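Local structure of protein-glutaminase (2ZK9) at residues S13-I18 with R100-S105; Y58-Q63 with V84-S89. The protein catalyses the deamidation of glutamine side chains in proteins, converting them to glutamate with release of ammonia. One frame throughout, in Å; residues are numbered along the deposited sequence. Where two conformers were deposited one is given.

Contact 1. Residues S13-I18 with R100-S105; sequences SLFNQI and RIIDPS
Phe-15 swings its ring off the helix with CG anti to the backbone N (chi1 -179°), while Ile-18 and Ile-102 adopt the same first rotamer (chi1 -73° and -65°), in which CG1 is anti to the carbonyl carbon and CG2 anti to the backbone N. With these torsions, two side chains one turn apart on helix 8-19 meet Ile-102 of strand 97-102 and Pro-104 in the turn that follows. The ring approaches obliquely, and Phe-15 CD2 lies 3.8 Å from Ile-102 CG2. That same methyl receives Ile-18 CD1 at 4.0 Å, so Ile-102 CG2 sits against both helix side chains. Two residues on, Pro-104 CG has the equivalent role: Phe-15 CE2 comes tip to tip at 4.2 Å, and Ile-18 CG2, crossing the proline at about a right angle, stands 4.1 Å from Pro-104 CG. Two carbons of the strand-to-turn segment thus each meet two helix residues, a compact example of a helix laid against a sheet. Met-49 of helix 42-55 and Phe-35 extend this apolar cluster around Ile-18 and Pro-104.

Between the two inward residues, Asp-103 turns away from the helix. Asp-103 OD1 closes an Asx turn, accepting Ser-105 N at 3.0 Å from above the carboxylate plane and Ser-105 OG at 2.7 Å through the syn lone pair. OD2 is hydrogen-bonded to His-83 NE2 and accepts from Trp-117 NE1, a His-Asp pairing consistent with the catalytic site of papain-like enzymes. The grip on both oxygens fixes the carboxylate's rotation and would be expected to keep it ionised. The chemistry is therefore divided by side: hydrocarbon alone joins helix to strand, whereas the polar group of Asp-103 is committed on the other side.

Contact 2. Residues Y58-Q63 with V84-S89; sequences YDCEKQ and VAILVS
Strands 61-66 and 82-91 form an antiparallel pair within the mixed sheet of this glutaminase domain, a member of the papain-like clan. Glu-61 and Leu-87 make one hydrogen-bonded pair: Leu-87 N reaches Glu-61 O at 2.9 Å almost straight, though from above the carbonyl plane, while Glu-61 N returns to Leu-87 O. Gln-63 and Ala-85 form the next, where Gln-63 N gives to Ala-85 O at 3.0 Å and the reverse bond, Ala-85 N to Gln-63 O, stretches to 3.3 Å. Between them, the side chains of Lys-62 and Ile-86 diverge. Leu-87, CG anti to the backbone N, lies alongside Glu-61, while Cys-60 SG rests 3.7 Å from Ile-86 CG2.

Where the backbones part, water takes over the pairing. Water 1 donates to Asp-59 O and accepts from Ser-89 N, and Cys-60 N turns instead to Asp-59 OD1 at 2.8 Å.

The polar side-chain ends find partners beyond the pair. Glu-61 OE1 forms a salt bridge with Lys-99, Lys-62 NZ bonds to Val-141 O, and Gln-63 NE2 to Asn-136 OD1. Water 2 accepts from Ser-89 OG and spends its two protons on Glu-61 OE1 at 2.7 Å and Leu-87 O at 2.8 Å.

How the contacts relate
Strand 82-91 connects the two contacts: one edge pairs with 61-66 in contact 2, and the other with strand 97-102, which carries half of contact 1. Their centres lie 10 Å apart, joined by probable hydrogen bonds from Val-88 N to Arg-100 O (2.8 Å) and from Ile-102 N to Ile-86 O (3.0 Å). Contact 2 is nested in the chain loop that contact 1 closes, and Ile-86 also packs on Ile-18 of the helix. His-83, directly before 84-89, bonds to Asp-103, so both contacts adjoin the probable catalytic pair. The bound sodium ion is about 6 Å from the Val-84 side chain and about 13 Å from that of Pro-104.

Contact 1. Residues S13-I18 with R100-S105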
ATOM      1  N   SER A  13      -0.663 -15.534  -6.539  1.00 13.26           N
ATOM      2  CA  SER A  13       0.287 -16.034  -5.565  1.00 13.47           C
ATOM      3  C   SER A  13       0.900 -14.883  -4.779  1.00 12.23           C
ATOM      4  O   SER A  13       1.072 -14.943  -3.544  1.00 13.34           O
ATOM      5  CB  SER A  13       1.387 -16.869  -6.282  1.00 14.60           C
ATOM      6  OG  SER A  13       2.340 -17.206  -5.297  1.00 18.46           O
ATOM      7  N   LEU A  14       1.347 -13.857  -5.500  0.90 12.15           N
ATOM      8  CA  LEU A  14       1.967 -12.717  -4.834  0.90 11.23           C
ATOM      9  C   LEU A  14       0.942 -12.012  -3.917  0.90 11.09           C
ATOM     10  O   LEU A  14       1.298 -11.613  -2.785  0.90 11.68           O
ATOM     11  CB  LEU A  14       2.543 -11.772  -5.863  0.90 11.63           C
ATOM     12  CG  LEU A  14       3.709 -12.256  -6.677  0.90 11.05           C
ATOM     13  CD1 LEU A  14       3.916 -11.337  -7.873  0.90 13.00           C
ATOM     14  CD2 LEU A  14       4.955 -12.274  -5.775  0.90 13.91           C
ATOM     15  N   PHE A  15      -0.298 -11.851  -4.356  1.00 11.85           N
ATOM     16  CA  PHE A  15      -1.332 -11.286  -3.491  1.00 10.76           C
ATOM     17  C   PHE A  15      -1.454 -12.109  -2.201  1.00 11.31           C
ATOM     18  O   PHE A  15      -1.503 -11.546  -1.097  1.00 11.76           O
ATOM     19  CB  PHE A  15      -2.665 -11.205  -4.245  1.00 11.39           C
ATOM     20  CG  PHE A  15      -3.716 -10.589  -3.354  1.00 11.28           C
ATOM     21  CD1 PHE A  15      -4.563 -11.357  -2.561  1.00 12.88           C
ATOM     22  CD2 PHE A  15      -3.837  -9.240  -3.294  1.00 12.80           C
ATOM     23  CE1 PHE A  15      -5.461 -10.746  -1.726  1.00 15.30           C
ATOM     24  CE2 PHE A  15      -4.725  -8.624  -2.448  1.00 13.89           C
ATOM     25  CZ  PHE A  15      -5.502  -9.378  -1.638  1.00 14.98           C
ATOM     26  N   ASN A  16      -1.535 -13.430  -2.350  1.00 11.77           N
ATOM     27  CA  ASN A  16      -1.645 -14.269  -1.169  1.00 13.39           C
ATOM     28  C   ASN A  16      -0.447 -14.146  -0.250  1.00 12.56           C
ATOM     29  O   ASN A  16      -0.580 -14.131   0.994  1.00 13.41           O
ATOM     30  CB  ASN A  16      -1.883 -15.734  -1.620  1.00 15.87           C
ATOM     31  CG  ASN A  16      -3.244 -15.941  -2.219  1.00 23.42           C
ATOM     32  OD1 ASN A  16      -4.215 -15.217  -1.995  1.00 34.89           O
ATOM     33  ND2 ASN A  16      -3.264 -17.005  -3.047  1.00 30.94           N
ATOM     34  N   GLN A  17       0.750 -14.079  -0.830  1.00 12.04           N
ATOM     35  CA  GLN A  17       1.955 -13.903  -0.024  0.51 11.88           C
ATOM     36  C   GLN A  17       1.885 -12.619   0.785  1.00 11.30           C
ATOM     37  O   GLN A  17       2.273 -12.594   1.966  1.00 13.56           O
ATOM     38  CB  GLN A  17       3.215 -13.897  -0.882  0.51 13.42           C
ATOM     39  CG  GLN A  17       3.447 -15.239  -1.596  0.51 13.26           C
ATOM     40  CD  GLN A  17       4.646 -15.085  -2.458  0.51 15.51           C
ATOM     41  OE1 GLN A  17       5.661 -14.626  -1.927  0.51 24.52           O
ATOM     42  NE2 GLN A  17       4.532 -15.403  -3.743  0.51 21.56           N
ATOM     43  N   ILE A  18       1.424 -11.561   0.165  1.00 10.19           N
ATOM     44  CA  ILE A  18       1.255 -10.263   0.880  1.00 10.06           C
ATOM     45  C   ILE A  18       0.220 -10.398   1.954  1.00 10.17           C
ATOM     46  O   ILE A  18       0.453  -9.978   3.099  1.00 10.56           O
ATOM     47  CB  ILE A  18       0.907  -9.181  -0.170  1.00  9.78           C
ATOM     48  CG1 ILE A  18       2.153  -8.823  -1.011  1.00 10.40           C
ATOM     49  CG2 ILE A  18       0.383  -7.958   0.549  1.00 10.67           C
ATOM     50  CD1 ILE A  18       1.838  -8.034  -2.240  1.00 11.13           C
ATOM     51  N   ARG A 100      -2.677  -3.696 -11.904  1.00  9.91           N
ATOM     52  CA  ARG A 100      -3.605  -3.685 -10.768  1.00  9.74           C
ATOM     53  C   ARG A 100      -2.916  -3.120  -9.546  1.00  9.39           C
ATOM     54  O   ARG A 100      -1.724  -3.352  -9.344  1.00 10.55           O
ATOM     55  CB  ARG A 100      -4.106  -5.073 -10.425  1.00 10.77           C
ATOM     56  CG  ARG A 100      -4.957  -5.770 -11.454  1.00 12.34           C
ATOM     57  CD  ARG A 100      -6.326  -5.186 -11.569  1.00 15.54           C
ATOM     58  NE  ARG A 100      -7.162  -5.952 -12.535  1.00 16.64           N
ATOM     59  CZ  ARG A 100      -7.144  -5.684 -13.830  1.00 22.58           C
ATOM     60  NH1 ARG A 100      -6.373  -4.727 -14.370  1.00 22.82           N
ATOM     61  NH2 ARG A 100      -7.938  -6.432 -14.596  1.00 32.42           N
ATOM     62  N   ILE A 101      -3.685  -2.446  -8.702  1.00  8.89           N
ATOM     63  CA  ILE A 101      -3.254  -2.124  -7.376  1.00  8.39           C
ATOM     64  C   ILE A 101      -3.415  -3.317  -6.455  1.00  8.49           C
ATOM     65  O   ILE A 101      -4.409  -4.037  -6.529  1.00  9.67           O
ATOM     66  CB  ILE A 101      -4.098  -0.945  -6.813  1.00  8.85           C
ATOM     67  CG1 ILE A 101      -3.868   0.343  -7.588  1.00  9.61           C
ATOM     68  CG2 ILE A 101      -3.894  -0.769  -5.323  1.00  9.48           C
ATOM     69  CD1 ILE A 101      -2.544   1.071  -7.278  1.00 10.12           C
ATOM     70  N   ILE A 102      -2.412  -3.514  -5.573  1.00  8.50           N
ATOM     71  CA  ILE A 102      -2.570  -4.392  -4.417  1.00  8.87           C
ATOM     72  C   ILE A 102      -2.571  -3.513  -3.204  1.00  8.62           C
ATOM     73  O   ILE A 102      -1.603  -2.779  -2.932  1.00  8.50           O
ATOM     74  CB  ILE A 102      -1.514  -5.497  -4.364  1.00  9.25           C
ATOM     75  CG1 ILE A 102      -1.693  -6.445  -5.580  1.00 10.46           C
ATOM     76  CG2 ILE A 102      -1.599  -6.216  -3.058  1.00  9.54           C
ATOM     77  CD1 ILE A 102      -0.667  -7.552  -5.689  1.00 11.33           C
ATOM     78  N   ASP A 103      -3.677  -3.527  -2.448  1.00  8.53           N
ATOM     79  CA  ASP A 103      -3.767  -2.746  -1.238  1.00  8.50           C
ATOM     80  C   ASP A 103      -4.788  -3.399  -0.290  1.00  8.45           C
ATOM     81  O   ASP A 103      -5.947  -3.002  -0.236  1.00  8.90           O
ATOM     82  CB  ASP A 103      -4.203  -1.306  -1.479  1.00  8.70           C
ATOM     83  CG  ASP A 103      -4.251  -0.487  -0.229  1.00  8.90           C
ATOM     84  OD1 ASP A 103      -3.910  -1.031   0.874  1.00  8.73           O
ATOM     85  OD2 ASP A 103      -4.614   0.691  -0.324  1.00  9.84           O
ATOM     86  N   PRO A 104      -4.349  -4.370   0.489  1.00  8.48           N
ATOM     87  CA  PRO A 104      -5.250  -5.014   1.466  1.00  8.86           C
ATOM     88  C   PRO A 104      -5.767  -4.135   2.558  1.00  8.88           C
ATOM     89  O   PRO A 104      -6.649  -4.583   3.301  1.00 11.08           O
ATOM     90  CB  PRO A 104      -4.370  -6.157   2.007  1.00  9.26           C
ATOM     91  CG  PRO A 104      -3.428  -6.487   0.916  1.00  9.74           C
ATOM     92  CD  PRO A 104      -3.077  -5.114   0.377  1.00  9.33           C
ATOM     93  N   SER A 105      -5.277  -2.924   2.736  1.00  8.67           N
ATOM     94  CA  SER A 105      -5.909  -2.000   3.684  0.78  9.05           C
ATOM     95  C   SER A 105      -7.284  -1.513   3.210  1.00  9.09           C
ATOM     96  O   SER A 105      -8.066  -1.109   4.026  1.00 11.46           O
ATOM     97  CB  SER A 105      -5.012  -0.835   4.086  0.78  9.27           C
ATOM     98  OG  SER A 105      -4.839   0.167   3.068  0.78  7.91           O
TER

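Contact 2. Residues Y58-Q63 with V84-S89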
ATOM      1  N   TYR A  58      10.430  -9.781  -8.594  1.00  9.38           N
ATOM      2  CA  TYR A  58       9.643  -8.778  -9.286  1.00  9.07           C
ATOM      3  C   TYR A  58       9.792  -7.419  -8.655  1.00  8.71           C
ATOM      4  O   TYR A  58       9.963  -7.267  -7.441  1.00 10.02           O
ATOM      5  CB  TYR A  58       8.140  -9.165  -9.305  1.00  9.80           C
ATOM      6  CG  TYR A  58       7.958 -10.522  -9.942  1.00 10.06           C
ATOM      7  CD1 TYR A  58       7.600 -11.636  -9.219  1.00 12.56           C
ATOM      8  CD2 TYR A  58       8.165 -10.655 -11.301  1.00 11.04           C
ATOM      9  CE1 TYR A  58       7.451 -12.855  -9.799  1.00 14.92           C
ATOM     10  CE2 TYR A  58       8.075 -11.898 -11.905  1.00 13.59           C
ATOM     11  CZ  TYR A  58       7.712 -13.001 -11.124  1.00 14.28           C
ATOM     12  OH  TYR A  58       7.576 -14.227 -11.710  1.00 17.67           O
ATOM     13  N   ASP A  59       9.622  -6.387  -9.477  1.00  9.01           N
ATOM     14  CA  ASP A  59       9.426  -5.042  -8.993  1.00  9.07           C
ATOM     15  C   ASP A  59       8.017  -4.579  -9.419  1.00  9.17           C
ATOM     16  O   ASP A  59       7.289  -5.317 -10.088  1.00 11.51           O
ATOM     17  CB  ASP A  59      10.542  -4.100  -9.426  1.00  9.50           C
ATOM     18  CG  ASP A  59      10.807  -2.913  -8.514  1.00  9.64           C
ATOM     19  OD1 ASP A  59       9.984  -2.650  -7.616  1.00 10.73           O
ATOM     20  OD2 ASP A  59      11.877  -2.264  -8.664  1.00 10.69           O
ATOM     21  N   CYS A  60       7.663  -3.396  -8.996  1.00  9.25           N
ATOM     22  CA  CYS A  60       6.393  -2.786  -9.271  1.00  9.14           C
ATOM     23  C   CYS A  60       6.573  -1.276  -9.294  1.00  8.98           C
ATOM     24  O   CYS A  60       7.648  -0.758  -9.029  1.00 10.70           O
ATOM     25  CB  CYS A  60       5.379  -3.201  -8.216  1.00 10.84           C
ATOM     26  SG  CYS A  60       5.838  -2.760  -6.528  1.00 12.18           S
ATOM     27  N   GLU A  61       5.461  -0.606  -9.630  1.00  8.71           N
ATOM     28  CA  GLU A  61       5.367   0.838  -9.430  1.00  8.43           C
ATOM     29  C   GLU A  61       4.714   1.137  -8.115  1.00  8.00           C
ATOM     30  O   GLU A  61       4.097   0.246  -7.464  1.00  9.09           O
ATOM     31  CB  GLU A  61       4.548   1.450 -10.592  1.00  8.85           C
ATOM     32  CG  GLU A  61       5.333   1.456 -11.912  1.00 10.11           C
ATOM     33  CD  GLU A  61       4.426   1.840 -13.043  1.00 11.03           C
ATOM     34  OE1 GLU A  61       3.604   1.004 -13.484  1.00 11.64           O
ATOM     35  OE2 GLU A  61       4.452   3.052 -13.473  1.00 14.17           O
ATOM     36  N   LYS A  62       4.737   2.377  -7.694  1.00  8.35           N
ATOM     37  CA  LYS A  62       3.836   2.941  -6.690  1.00  7.92           C
ATOM     38  C   LYS A  62       2.816   3.791  -7.430  1.00  7.99           C
ATOM     39  O   LYS A  62       3.166   4.450  -8.411  1.00  9.03           O
ATOM     40  CB  LYS A  62       4.541   3.796  -5.664  1.00  8.41           C
ATOM     41  CG  LYS A  62       5.636   3.154  -4.854  1.00  8.52           C
ATOM     42  CD  LYS A  62       5.137   2.090  -3.883  1.00  8.30           C
ATOM     43  CE  LYS A  62       6.244   1.333  -3.203  1.00  8.11           C
ATOM     44  NZ  LYS A  62       7.109   2.267  -2.457  1.00  8.70           N
ATOM     45  N   GLN A  63       1.596   3.851  -6.908  1.00  8.25           N
ATOM     46  CA  GLN A  63       0.716   4.949  -7.266  1.00  7.91           C
ATOM     47  C   GLN A  63       0.443   5.750  -5.989  1.00  7.62           C
ATOM     48  O   GLN A  63       0.063   5.184  -4.965  1.00  8.31           O
ATOM     49  CB  GLN A  63      -0.604   4.498  -7.890  1.00  8.67           C
ATOM     50  CG  GLN A  63      -1.435   5.669  -8.400  1.00  8.69           C
ATOM     51  CD  GLN A  63      -2.603   5.285  -9.265  1.00  9.91           C
ATOM     52  OE1 GLN A  63      -3.766   5.386  -8.859  1.00 10.64           O
ATOM     53  NE2 GLN A  63      -2.325   4.772 -10.466  1.00 10.92           N
ATOM     54  N   VAL A  84      -0.912   5.714  -0.818  1.00  8.04           N
ATOM     55  CA  VAL A  84      -0.023   5.039  -1.723  1.00  7.54           C
ATOM     56  C   VAL A  84      -0.267   3.535  -1.606  1.00  7.37           C
ATOM     57  O   VAL A  84      -0.540   3.030  -0.517  1.00  8.29           O
ATOM     58  CB  VAL A  84       1.464   5.412  -1.461  1.00  7.95           C
ATOM     59  CG1 VAL A  84       1.906   5.108  -0.051  1.00  9.86           C
ATOM     60  CG2 VAL A  84       2.381   4.758  -2.469  1.00  9.19           C
ATOM     61  N   ALA A  85      -0.097   2.838  -2.717  1.00  7.51           N
ATOM     62  CA  ALA A  85      -0.072   1.401  -2.765  1.00  7.39           C
ATOM     63  C   ALA A  85       0.795   0.973  -3.952  1.00  7.62           C
ATOM     64  O   ALA A  85       1.315   1.786  -4.689  1.00  8.42           O
ATOM     65  CB  ALA A  85      -1.485   0.822  -2.826  1.00  8.88           C
ATOM     66  N   ILE A  86       0.980  -0.355  -4.082  1.00  7.53           N
ATOM     67  CA  ILE A  86       1.771  -0.871  -5.197  1.00  7.55           C
ATOM     68  C   ILE A  86       0.883  -1.099  -6.398  1.00  7.71           C
ATOM     69  O   ILE A  86      -0.256  -1.559  -6.285  1.00  8.77           O
ATOM     70  CB  ILE A  86       2.566  -2.143  -4.800  1.00  7.53           C
ATOM     71  CG1 ILE A  86       1.707  -3.332  -4.386  1.00  8.63           C
ATOM     72  CG2 ILE A  86       3.620  -1.780  -3.771  1.00  8.82           C
ATOM     73  CD1 ILE A  86       2.462  -4.632  -4.372  1.00  8.80           C
ATOM     74  N   LEU A  87       1.430  -0.767  -7.568  1.00  7.95           N
ATOM     75  CA  LEU A  87       0.790  -0.871  -8.859  1.00  8.52           C
ATOM     76  C   LEU A  87       1.587  -1.901  -9.668  1.00  8.58           C
ATOM     77  O   LEU A  87       2.721  -1.622 -10.073  1.00  9.18           O
ATOM     78  CB  LEU A  87       0.741   0.490  -9.555  1.00  9.22           C
ATOM     79  CG  LEU A  87       0.062   0.509 -10.906  1.00  9.84           C
ATOM     80  CD1 LEU A  87      -1.432   0.263 -10.781  1.00 11.30           C
ATOM     81  CD2 LEU A  87       0.355   1.798 -11.629  1.00 11.68           C
ATOM     82  N   VAL A  88       1.039  -3.102  -9.798  1.00  9.00           N
ATOM     83  CA  VAL A  88       1.712  -4.259 -10.348  0.56  9.19           C
ATOM     84  C   VAL A  88       1.304  -4.471 -11.798  1.00  9.64           C
ATOM     85  O   VAL A  88       0.160  -4.384 -12.166  1.00 14.22           O
ATOM     86  CB  VAL A  88       1.342  -5.492  -9.501  0.56  9.49           C
ATOM     87  CG1 VAL A  88       2.125  -6.747  -9.924  0.56 10.77           C
ATOM     88  CG2 VAL A  88       1.594  -5.202  -8.034  0.56  9.40           C
ATOM     89  N   SER A  89       2.300  -4.707 -12.662  1.00  9.63           N
ATOM     90  CA  SER A  89       2.062  -5.046 -14.029  1.00  9.53           C
ATOM     91  C   SER A  89       2.193  -6.533 -14.226  1.00 10.26           C
ATOM     92  O   SER A  89       3.090  -7.147 -13.660  1.00 10.89           O
ATOM     93  CB  SER A  89       3.116  -4.389 -14.910  1.00 10.49           C
ATOM     94  OG  SER A  89       2.967  -2.965 -14.951  1.00 11.07           O
TER
HETATM   95  O   HOH W   1       4.926  -5.266 -11.483  1.00 13.65           O
HETATM   96  O   HOH W   2       3.689  -1.578 -12.716  1.00 10.07           O